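Local structure of protein CT_858 (Chlamydia trachomatis, 3DOR) at residues Tyr253-Ile265 with Ala333-Ser345. The protein probably acts as a serine-type endopeptidase, a secreted chlamydial protease with a PDZ domain and a peptidase family S41 domain. Residues are numbered along the deposited sequence; the frame is centred on the assembly and turned at random.
With SO4 (sulfate ion), chain M.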
ATOM      1  N   TYR B 253      26.870  13.042   9.079  1.00 27.73           N
ATOM      2  CA  TYR B 253      27.246  12.311   7.878  1.00 26.82           C
ATOM      3  C   TYR B 253      26.137  11.414   7.341  1.00 27.42           C
ATOM      4  O   TYR B 253      26.284  10.814   6.284  1.00 26.93           O
ATOM      5  CB  TYR B 253      28.521  11.497   8.149  1.00 26.06           C
ATOM      6  CG  TYR B 253      29.737  12.384   8.415  1.00 28.13           C
ATOM      7  CD1 TYR B 253      30.108  12.737   9.717  1.00 27.22           C
ATOM      8  CD2 TYR B 253      30.478  12.912   7.359  1.00 25.24           C
ATOM      9  CE1 TYR B 253      31.194  13.602   9.953  1.00 27.38           C
ATOM     10  CE2 TYR B 253      31.551  13.774   7.584  1.00 27.72           C
ATOM     11  CZ  TYR B 253      31.899  14.115   8.878  1.00 25.27           C
ATOM     12  OH  TYR B 253      32.921  15.002   9.080  1.00 29.78           O
ATOM     13  N   ASN B 254      25.021  11.342   8.060  1.00 27.91           N
ATOM     14  CA  ASN B 254      23.885  10.523   7.634  1.00 29.25           C
ATOM     15  C   ASN B 254      23.268  11.006   6.318  1.00 28.38           C
ATOM     16  O   ASN B 254      23.085  12.204   6.112  1.00 27.90           O
ATOM     17  CB  ASN B 254      22.771  10.558   8.684  1.00 32.76           C
ATOM     18  CG  ASN B 254      23.000   9.606   9.838  1.00 38.42           C
ATOM     19  OD1 ASN B 254      22.063   8.950  10.283  1.00 45.75           O
ATOM     20  ND2 ASN B 254      24.226   9.539  10.348  1.00 39.47           N
ATOM     21  N   ILE B 255      22.935  10.073   5.436  1.00 25.06           N
ATOM     22  CA  ILE B 255      22.286  10.434   4.190  1.00 26.01           C
ATOM     23  C   ILE B 255      20.935  11.039   4.599  1.00 26.23           C
ATOM     24  O   ILE B 255      20.236  10.480   5.439  1.00 24.89           O
ATOM     25  CB  ILE B 255      22.075   9.191   3.305  1.00 25.03           C
ATOM     26  CG1 ILE B 255      23.421   8.774   2.684  1.00 27.77           C
ATOM     27  CG2 ILE B 255      21.059   9.478   2.215  1.00 22.87           C
ATOM     28  CD1 ILE B 255      23.347   7.515   1.806  1.00 26.09           C
ATOM     29  N   GLY B 256      20.588  12.191   4.031  1.00 24.48           N
ATOM     30  CA  GLY B 256      19.334  12.832   4.387  1.00 24.70           C
ATOM     31  C   GLY B 256      19.424  13.747   5.601  1.00 25.54           C
ATOM     32  O   GLY B 256      18.433  14.356   6.000  1.00 28.26           O
ATOM     33  N   SER B 257      20.606  13.848   6.195  1.00 25.40           N
ATOM     34  CA  SER B 257      20.804  14.711   7.359  1.00 26.25           C
ATOM     35  C   SER B 257      20.482  16.172   7.030  1.00 25.96           C
ATOM     36  O   SER B 257      20.949  16.714   6.025  1.00 23.81           O
ATOM     37  CB  SER B 257      22.252  14.604   7.856  1.00 25.40           C
ATOM     38  OG  SER B 257      22.618  15.746   8.614  1.00 25.47           O
ATOM     39  N   THR B 258      19.693  16.812   7.888  1.00 26.28           N
ATOM     40  CA  THR B 258      19.311  18.205   7.667  1.00 25.06           C
ATOM     41  C   THR B 258      20.502  19.154   7.602  1.00 23.44           C
ATOM     42  O   THR B 258      20.585  19.997   6.710  1.00 20.34           O
ATOM     43  CB  THR B 258      18.333  18.704   8.773  1.00 26.90           C
ATOM     44  OG1 THR B 258      17.116  17.964   8.691  1.00 28.88           O
ATOM     45  CG2 THR B 258      18.003  20.180   8.593  1.00 25.23           C
ATOM     46  N   ASP B 259      21.430  19.015   8.539  1.00 24.01           N
ATOM     47  CA  ASP B 259      22.587  19.902   8.584  1.00 24.73           C
ATOM     48  C   ASP B 259      23.781  19.492   7.740  1.00 23.90           C
ATOM     49  O   ASP B 259      24.587  20.335   7.358  1.00 24.23           O
ATOM     50  CB  ASP B 259      23.041  20.101  10.036  1.00 27.05           C
ATOM     51  CG  ASP B 259      22.125  21.037  10.808  1.00 30.23           C
ATOM     52  OD1 ASP B 259      22.243  21.117  12.049  1.00 33.78           O
ATOM     53  OD2 ASP B 259      21.293  21.705  10.169  1.00 31.06           O
ATOM     54  N   GLY B 260      23.916  18.211   7.434  1.00 24.11           N
ATOM     55  CA  GLY B 260      25.068  17.824   6.641  1.00 22.68           C
ATOM     56  C   GLY B 260      26.319  17.916   7.495  1.00 25.32           C
ATOM     57  O   GLY B 260      26.240  17.989   8.733  1.00 24.65           O
ATOM     58  N   PHE B 261      27.477  17.960   6.850  1.00 23.96           N
ATOM     59  CA  PHE B 261      28.733  17.969   7.588  1.00 24.04           C
ATOM     60  C   PHE B 261      29.677  19.118   7.289  1.00 25.00           C
ATOM     61  O   PHE B 261      30.784  19.157   7.808  1.00 26.55           O
ATOM     62  CB  PHE B 261      29.449  16.644   7.329  1.00 26.91           C
ATOM     63  CG  PHE B 261      29.667  16.354   5.866  1.00 24.51           C
ATOM     64  CD1 PHE B 261      30.727  16.934   5.177  1.00 26.66           C
ATOM     65  CD2 PHE B 261      28.802  15.519   5.175  1.00 25.17           C
ATOM     66  CE1 PHE B 261      30.921  16.683   3.819  1.00 25.35           C
ATOM     67  CE2 PHE B 261      28.984  15.261   3.815  1.00 25.02           C
ATOM     68  CZ  PHE B 261      30.050  15.847   3.136  1.00 24.61           C
ATOM     69  N   LEU B 262      29.248  20.056   6.459  1.00 24.16           N
ATOM     70  CA  LEU B 262      30.090  21.191   6.120  1.00 26.14           C
ATOM     71  C   LEU B 262      29.991  22.348   7.121  1.00 28.79           C
ATOM     72  O   LEU B 262      28.894  22.754   7.523  1.00 27.86           O
ATOM     73  CB  LEU B 262      29.732  21.701   4.726  1.00 24.76           C
ATOM     74  CG  LEU B 262      29.836  20.659   3.609  1.00 24.67           C
ATOM     75  CD1 LEU B 262      29.299  21.242   2.321  1.00 22.53           C
ATOM     76  CD2 LEU B 262      31.298  20.223   3.449  1.00 24.71           C
ATOM     77  N   PRO B 263      31.146  22.872   7.560  1.00 29.78           N
ATOM     78  CA  PRO B 263      31.146  23.993   8.509  1.00 30.36           C
ATOM     79  C   PRO B 263      30.754  25.284   7.781  1.00 29.94           C
ATOM     80  O   PRO B 263      30.771  25.326   6.550  1.00 29.35           O
ATOM     81  CB  PRO B 263      32.588  24.006   9.040  1.00 31.48           C
ATOM     82  CG  PRO B 263      33.380  23.348   7.952  1.00 32.94           C
ATOM     83  CD  PRO B 263      32.481  22.252   7.466  1.00 30.25           C
ATOM     84  N   VAL B 264      30.391  26.330   8.521  1.00 29.41           N
ATOM     85  CA  VAL B 264      29.989  27.582   7.881  1.00 29.88           C
ATOM     86  C   VAL B 264      31.109  28.103   7.000  1.00 30.71           C
ATOM     87  O   VAL B 264      32.284  27.961   7.331  1.00 32.66           O
ATOM     88  CB  VAL B 264      29.585  28.665   8.923  1.00 29.82           C
ATOM     89  CG1 VAL B 264      28.459  28.145   9.786  1.00 26.58           C
ATOM     90  CG2 VAL B 264      30.768  29.037   9.790  1.00 30.32           C
ATOM     91  N   ILE B 265      30.738  28.706   5.874  1.00 31.05           N
ATOM     92  CA  ILE B 265      31.710  29.219   4.920  1.00 30.89           C
ATOM     93  C   ILE B 265      32.347  30.551   5.320  1.00 33.08           C
ATOM     94  O   ILE B 265      33.362  30.958   4.754  1.00 32.95           O
ATOM     95  CB  ILE B 265      31.058  29.356   3.522  1.00 32.49           C
ATOM     96  CG1 ILE B 265      29.918  30.385   3.573  1.00 28.87           C
ATOM     97  CG2 ILE B 265      30.533  27.993   3.070  1.00 30.06           C
ATOM     98  CD1 ILE B 265      29.191  30.592   2.259  1.00 27.16           C
ATOM     99  N   ALA B 333      25.070  35.635  -4.580  1.00 25.89           N
ATOM    100  CA  ALA B 333      25.160  34.296  -5.156  1.00 25.83           C
ATOM    101  C   ALA B 333      24.649  33.340  -4.093  1.00 24.30           C
ATOM    102  O   ALA B 333      24.495  33.731  -2.940  1.00 23.68           O
ATOM    103  CB  ALA B 333      26.604  33.959  -5.530  1.00 20.99           C
ATOM    104  N   LEU B 334      24.402  32.092  -4.478  1.00 22.98           N
ATOM    105  CA  LEU B 334      23.861  31.111  -3.554  1.00 21.57           C
ATOM    106  C   LEU B 334      24.556  29.757  -3.681  1.00 23.12           C
ATOM    107  O   LEU B 334      24.700  29.221  -4.782  1.00 22.60           O
ATOM    108  CB  LEU B 334      22.372  30.918  -3.854  1.00 22.83           C
ATOM    109  CG  LEU B 334      21.339  30.368  -2.854  1.00 27.77           C
ATOM    110  CD1 LEU B 334      20.423  29.428  -3.610  1.00 26.45           C
ATOM    111  CD2 LEU B 334      21.965  29.668  -1.671  1.00 24.07           C
ATOM    112  N   ILE B 335      24.975  29.207  -2.548  1.00 21.43           N
ATOM    113  CA  ILE B 335      25.583  27.891  -2.534  1.00 21.34           C
ATOM    114  C   ILE B 335      24.528  26.926  -2.004  1.00 22.52           C
ATOM    115  O   ILE B 335      23.943  27.153  -0.938  1.00 24.43           O
ATOM    116  CB  ILE B 335      26.811  27.826  -1.609  1.00 21.82           C
ATOM    117  CG1 ILE B 335      27.934  28.720  -2.157  1.00 20.48           C
ATOM    118  CG2 ILE B 335      27.299  26.378  -1.501  1.00 22.72           C
ATOM    119  CD1 ILE B 335      29.109  28.854  -1.214  1.00 21.42           C
ATOM    120  N   ILE B 336      24.265  25.861  -2.755  1.00 21.60           N
ATOM    121  CA  ILE B 336      23.294  24.857  -2.340  1.00 19.05           C
ATOM    122  C   ILE B 336      24.030  23.550  -2.066  1.00 20.62           C
ATOM    123  O   ILE B 336      24.612  22.949  -2.982  1.00 19.41           O
ATOM    124  CB  ILE B 336      22.225  24.623  -3.440  1.00 21.08           C
ATOM    125  CG1 ILE B 336      21.369  25.882  -3.609  1.00 18.98           C
ATOM    126  CG2 ILE B 336      21.344  23.414  -3.085  1.00 18.86           C
ATOM    127  CD1 ILE B 336      20.309  25.755  -4.689  1.00 23.11           C
ATOM    128  N   ASP B 337      24.030  23.120  -0.808  1.00 19.63           N
ATOM    129  CA  ASP B 337      24.683  21.870  -0.457  1.00 20.74           C
ATOM    130  C   ASP B 337      23.637  20.778  -0.631  1.00 22.37           C
ATOM    131  O   ASP B 337      22.662  20.720   0.111  1.00 21.55           O
ATOM    132  CB  ASP B 337      25.168  21.891   0.993  1.00 22.26           C
ATOM    133  CG  ASP B 337      25.652  20.522   1.465  1.00 23.72           C
ATOM    134  OD1 ASP B 337      25.822  20.344   2.688  1.00 20.88           O
ATOM    135  OD2 ASP B 337      25.860  19.629   0.607  1.00 22.06           O
ATOM    136  N   GLN B 338      23.832  19.914  -1.616  1.00 23.12           N
ATOM    137  CA  GLN B 338      22.875  18.851  -1.856  1.00 23.36           C
ATOM    138  C   GLN B 338      23.504  17.463  -1.688  1.00 24.10           C
ATOM    139  O   GLN B 338      22.943  16.469  -2.150  1.00 21.92           O
ATOM    140  CB  GLN B 338      22.304  18.994  -3.265  1.00 23.60           C
ATOM    141  CG  GLN B 338      21.049  18.216  -3.466  1.00 24.49           C
ATOM    142  CD  GLN B 338      21.010  17.488  -4.786  1.00 24.20           C
ATOM    143  OE1 GLN B 338      19.942  17.318  -5.361  1.00 26.94           O
ATOM    144  NE2 GLN B 338      22.167  17.029  -5.263  1.00 23.90           N
ATOM    145  N   THR B 339      24.664  17.400  -1.037  1.00 23.96           N
ATOM    146  CA  THR B 339      25.354  16.125  -0.812  1.00 23.73           C
ATOM    147  C   THR B 339      24.574  15.200   0.126  1.00 24.74           C
ATOM    148  O   THR B 339      23.711  15.658   0.870  1.00 23.24           O
ATOM    149  CB  THR B 339      26.746  16.353  -0.192  1.00 22.77           C
ATOM    150  OG1 THR B 339      26.612  17.084   1.035  1.00 24.02           O
ATOM    151  CG2 THR B 339      27.629  17.146  -1.138  1.00 20.43           C
ATOM    152  N   ASN B 340      24.876  13.899   0.084  1.00 23.35           N
ATOM    153  CA  ASN B 340      24.224  12.936   0.972  1.00 22.95           C
ATOM    154  C   ASN B 340      22.709  13.142   1.029  1.00 22.94           C
ATOM    155  O   ASN B 340      22.130  13.381   2.092  1.00 23.92           O
ATOM    156  CB  ASN B 340      24.808  13.069   2.384  1.00 22.63           C
ATOM    157  CG  ASN B 340      26.217  12.505   2.502  1.00 24.50           C
ATOM    158  OD1 ASN B 340      26.863  12.165   1.509  1.00 24.80           O
ATOM    159  ND2 ASN B 340      26.699  12.406   3.730  1.00 23.64           N
ATOM    160  N   ASN B 341      22.076  13.023  -0.125  1.00 22.49           N
ATOM    161  CA  ASN B 341      20.648  13.234  -0.267  1.00 20.64           C
ATOM    162  C   ASN B 341      20.107  12.002  -0.993  1.00 21.98           C
ATOM    163  O   ASN B 341      20.541  11.698  -2.096  1.00 21.94           O
ATOM    164  CB  ASN B 341      20.444  14.501  -1.094  1.00 22.41           C
ATOM    165  CG  ASN B 341      18.996  14.857  -1.281  1.00 21.92           C
ATOM    166  OD1 ASN B 341      18.169  14.000  -1.567  1.00 22.02           O
ATOM    167  ND2 ASN B 341      18.679  16.140  -1.134  1.00 24.38           N
ATOM    168  N   PRO B 342      19.138  11.293  -0.387  1.00 22.82           N
ATOM    169  CA  PRO B 342      18.517  10.077  -0.931  1.00 24.08           C
ATOM    170  C   PRO B 342      17.500  10.226  -2.059  1.00 25.36           C
ATOM    171  O   PRO B 342      17.021   9.225  -2.581  1.00 26.15           O
ATOM    172  CB  PRO B 342      17.871   9.458   0.297  1.00 23.82           C
ATOM    173  CG  PRO B 342      17.318  10.688   0.992  1.00 24.40           C
ATOM    174  CD  PRO B 342      18.507  11.664   0.899  1.00 22.95           C
ATOM    175  N   GLY B 343      17.170  11.453  -2.440  1.00 24.84           N
ATOM    176  CA  GLY B 343      16.179  11.641  -3.489  1.00 23.76           C
ATOM    177  C   GLY B 343      14.805  11.777  -2.852  1.00 25.45           C
ATOM    178  O   GLY B 343      14.703  12.222  -1.710  1.00 24.68           O
ATOM    179  N   GLY B 344      13.749  11.395  -3.568  1.00 26.54           N
ATOM    180  CA  GLY B 344      12.419  11.502  -2.999  1.00 26.82           C
ATOM    181  C   GLY B 344      11.295  11.725  -3.989  1.00 27.85           C
ATOM    182  O   GLY B 344      11.123  10.952  -4.937  1.00 27.70           O
ATOM    183  N   SER B 345      10.534  12.794  -3.766  1.00 27.16           N
ATOM    184  CA  SER B 345       9.389  13.139  -4.602  1.00 26.84           C
ATOM    185  C   SER B 345       9.736  14.051  -5.768  1.00 27.70           C
ATOM    186  O   SER B 345      10.273  15.148  -5.580  1.00 28.99           O
ATOM    187  CB  SER B 345       8.295  13.794  -3.739  1.00 26.98           C
ATOM    188  OG  SER B 345       7.194  14.219  -4.532  1.00 26.21           O
TER
HETATM  189  S   SO4 M 617      23.810   6.474   6.709  1.00 49.70           S
HETATM  190  O1  SO4 M 617      24.508   6.934   7.961  1.00 50.18           O
HETATM  191  O2  SO4 M 617      22.449   5.980   7.073  1.00 51.05           O
HETATM  192  O3  SO4 M 617      23.662   7.592   5.727  1.00 46.99           O
HETATM  193  O4  SO4 M 617      24.658   5.387   6.105  1.00 50.44           O
HETATM  194  O   HOH W   1      26.274  20.990   5.390  1.00 28.05           O
HETATM  195  O   HOH W   2      27.065  18.196   3.998  1.00 27.64           O
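Ile255 and Gly256 pack against Asn340 and Pro342 where a type II beta turn, Asn254 to Ser257, sits on the loop leaving strand 333-337, an inner strand of the mixed sheet in the S41 peptidase domain. Ile255 points its CG2 branch away from its own backbone N, which lays this methyl alongside the proline ring, 3.6 Å from Pro342 CD, while its N-H donates to O3 of a sulfate ion, probably from the crystallisation liquor. Gly256 N gives the direct backbone link, a nearly straight bond (175°) of 2.7 Å to Asn340 O that arrives from above the carbonyl plane. Ser257 OG takes the N-H of Gly260 in an ST motif, and Ser257 O and Thr339 O share Arg297 of strand 290-297. From Asp259 to Leu262 the chain reaches buried Asp337 through two waters, both donating to Asp337 OD1: one also joins Asp259 O and Leu262 N, the other Phe261 N and Thr339 OG1. The Phe261 ring turns its edge to the Asn340 amide, planes 58° apart. Leu262 CD1 lies 3.6 Å from Asp337 OD1, and Ile265 meets Ile335 tip to tip through their CD1 methyls. Asp337 OD2 closes an Asx turn with Thr339 N and, on its syn lone pair, accepts Thr339 OG1 at 2.7 Å.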